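Local coordinates for enoyl-acyl carrier protein reductase (Uncultured bacterium, PDB 6KIA) that probably reduces enoyl-acyl carrier protein intermediates in fatty acid synthesis with NADH as cofactor, and is linked to triclosan resistance, at residues L118-I123 / I201-D206. Numbering follows the deposited sequence.
Sequences LDWAHI and ILMNFD
W120 and I123, in the first turn of helix 120-146, meet M203 in the first half of helix 196-219 across a wide gap between backbones: the closest pair of CA atoms, those of I123 and M203, is 10.0 Å apart. D119 occupies the N-cap of the first helix. Its OD1 accepts a weak but nearly straight hydrogen bond, 3.4 Å long, from H122 N, while the backbone bond from I123 N to D119 O opens the regular helical pattern.

No hydrogen bond crosses the interface, and M203 is the one residue of 201-206 that touches, meeting both W120 and I123. Its extended chi2 (175°) carries SD out to the indole, and the bend at chi3 turns the terminal methyl to the isoleucine. M203 SD lies 3.5 Å from W120 CZ3, at the benzo end of the ring system. The sulfur is 61° off the normal of the six-membered ring, an oblique Met-aromatic contact. Alongside, M203 CE touches I123 CG2 at 3.9 Å, so sulfur and methyl each have a separate apolar partner. L118 CB lies over the rim of one face of the indole. D196, at the start of the second helix, accepts a hydrogen bond from L118 N and a weak one from W120 NE1.

The contact is small, burying 95 Å² in total, and its centre is about 22 Å from that of the chain. M203's side chain is about 13 Å from the bound NADH. The parallel strands 21-25, 47-56, 155-159 and 234-240 of the main sheet are consistent with the family's place among Rossmann-type proteins. F90 from a loop touches M203, and R127, further along helix 120-146, packs on it. L200 of helix 196-219 touches L118, W120 and I123, while L104 of helix 101-105 lies against L118 and I123, joining the three helices.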
loop_
_atom_site.group_PDB
_atom_site.type_symbol
_atom_site.label_atom_id
_atom_site.label_comp_id
_atom_site.label_asym_id
_atom_site.label_seq_id
_atom_site.Cartn_x
_atom_site.Cartn_y
_atom_site.Cartn_z
ATOM N N LEU A 118 -22.005 -15.616 11.602
ATOM C CA LEU A 118 -21.413 -14.995 12.781
ATOM C C LEU A 118 -22.420 -14.186 13.602
ATOM O O LEU A 118 -23.382 -13.634 13.064
ATOM C CB LEU A 118 -20.231 -14.101 12.360
ATOM C CG LEU A 118 -19.021 -14.842 11.786
ATOM C CD1 LEU A 118 -18.008 -13.884 11.148
ATOM C CD2 LEU A 118 -18.350 -15.621 12.898
ATOM N N ASP A 119 -22.181 -14.147 14.911
ATOM C CA ASP A 119 -22.912 -13.302 15.851
ATOM C C ASP A 119 -22.493 -11.856 15.670
ATOM O O ASP A 119 -21.526 -11.392 16.290
ATOM C CB ASP A 119 -22.637 -13.776 17.283
ATOM C CG ASP A 119 -23.438 -13.014 18.337
ATOM O OD1 ASP A 119 -24.170 -12.059 18.001
ATOM O OD2 ASP A 119 -23.355 -13.416 19.516
ATOM N N TRP A 120 -23.239 -11.134 14.846
ATOM C CA TRP A 120 -22.826 -9.795 14.465
ATOM C C TRP A 120 -22.957 -8.778 15.585
ATOM O O TRP A 120 -22.245 -7.781 15.584
ATOM C CB TRP A 120 -23.605 -9.325 13.236
ATOM C CG TRP A 120 -23.203 -10.080 11.985
ATOM C CD1 TRP A 120 -23.952 -11.003 11.303
ATOM C CD2 TRP A 120 -21.936 -10.017 11.311
ATOM N NE1 TRP A 120 -23.236 -11.497 10.230
ATOM C CE2 TRP A 120 -21.998 -10.902 10.213
ATOM C CE3 TRP A 120 -20.760 -9.283 11.517
ATOM C CZ2 TRP A 120 -20.932 -11.078 9.336
ATOM C CZ3 TRP A 120 -19.700 -9.462 10.638
ATOM C CH2 TRP A 120 -19.795 -10.350 9.566
ATOM N N ALA A 121 -23.843 -9.035 16.546
ATOM C CA ALA A 121 -23.954 -8.177 17.719
ATOM C C ALA A 121 -22.663 -8.218 18.519
ATOM O O ALA A 121 -22.124 -7.166 18.908
ATOM C CB ALA A 121 -25.128 -8.601 18.575
ATOM N N HIS A 122 -22.143 -9.428 18.728
ATOM C CA HIS A 122 -20.901 -9.563 19.470
ATOM C C HIS A 122 -19.739 -8.957 18.677
ATOM O O HIS A 122 -18.870 -8.289 19.248
ATOM C CB HIS A 122 -20.596 -11.022 19.806
ATOM C CG HIS A 122 -19.390 -11.186 20.677
ATOM N ND1 HIS A 122 -19.349 -10.738 21.980
ATOM C CD2 HIS A 122 -18.162 -11.694 20.416
ATOM C CE1 HIS A 122 -18.161 -10.998 22.496
ATOM N NE2 HIS A 122 -17.420 -11.575 21.566
ATOM N N ILE A 123 -19.736 -9.168 17.362
ATOM C CA ILE A 123 -18.660 -8.623 16.542
ATOM C C ILE A 123 -18.669 -7.096 16.626
ATOM O O ILE A 123 -17.612 -6.463 16.639
ATOM C CB ILE A 123 -18.760 -9.097 15.082
ATOM C CG1 ILE A 123 -18.278 -10.547 14.979
ATOM C CG2 ILE A 123 -17.897 -8.226 14.156
ATOM C CD1 ILE A 123 -18.578 -11.182 13.669
ATOM N N ILE A 201 -13.905 -9.888 7.418
ATOM C CA ILE A 201 -12.621 -9.451 6.877
ATOM C C ILE A 201 -12.724 -8.067 6.231
ATOM O O ILE A 201 -11.889 -7.215 6.487
ATOM C CB ILE A 201 -12.067 -10.469 5.877
ATOM C CG1 ILE A 201 -11.663 -11.741 6.626
ATOM C CG2 ILE A 201 -10.876 -9.887 5.110
ATOM C CD1 ILE A 201 -11.297 -12.881 5.720
ATOM N N LEU A 202 -13.760 -7.831 5.428
ATOM C CA LEU A 202 -13.962 -6.519 4.803
ATOM C C LEU A 202 -14.178 -5.408 5.843
ATOM O O LEU A 202 -13.735 -4.284 5.644
ATOM C CB LEU A 202 -15.151 -6.569 3.840
ATOM C CG LEU A 202 -14.955 -7.279 2.496
ATOM C CD1 LEU A 202 -16.304 -7.460 1.829
ATOM C CD2 LEU A 202 -14.050 -6.474 1.600
ATOM N N MET A 203 -14.889 -5.715 6.937
ATOM C CA MET A 203 -15.024 -4.739 8.029
ATOM C C MET A 203 -13.642 -4.381 8.620
ATOM O O MET A 203 -13.317 -3.195 8.883
ATOM C CB MET A 203 -15.945 -5.299 9.113
ATOM C CG MET A 203 -17.347 -5.537 8.617
ATOM S SD MET A 203 -18.360 -6.318 9.884
ATOM C CE MET A 203 -17.725 -5.547 11.351
ATOM N N ASN A 204 -12.822 -5.412 8.813
ATOM C CA ASN A 204 -11.491 -5.175 9.363
ATOM C C ASN A 204 -10.617 -4.378 8.394
ATOM O O ASN A 204 -9.854 -3.503 8.813
ATOM C CB ASN A 204 -10.811 -6.498 9.716
ATOM C CG ASN A 204 -9.967 -6.399 10.976
ATOM O OD1 ASN A 204 -10.238 -5.583 11.869
ATOM N ND2 ASN A 204 -8.938 -7.224 11.055
ATOM N N PHE A 205 -10.751 -4.666 7.098
ATOM C CA PHE A 205 -10.035 -3.924 6.054
ATOM C C PHE A 205 -10.426 -2.448 6.116
ATOM O O PHE A 205 -9.562 -1.565 6.070
ATOM C CB PHE A 205 -10.351 -4.451 4.639
ATOM C CG PHE A 205 -9.662 -5.752 4.260
ATOM C CD1 PHE A 205 -8.897 -6.470 5.161
ATOM C CD2 PHE A 205 -9.809 -6.250 2.961
ATOM C CE1 PHE A 205 -8.285 -7.679 4.764
ATOM C CE2 PHE A 205 -9.203 -7.456 2.557
ATOM C CZ PHE A 205 -8.446 -8.161 3.462
ATOM N N ASP A 206 -11.725 -2.161 6.209
ATOM C CA ASP A 206 -12.132 -0.758 6.323
ATOM C C ASP A 206 -11.449 -0.117 7.522
ATOM O O ASP A 206 -10.967 1.023 7.423
ATOM C CB ASP A 206 -13.646 -0.607 6.465
ATOM C CG ASP A 206 -14.380 -0.565 5.137
ATOM O OD1 ASP A 206 -13.743 -0.605 4.060
ATOM O OD2 ASP A 206 -15.631 -0.494 5.176
#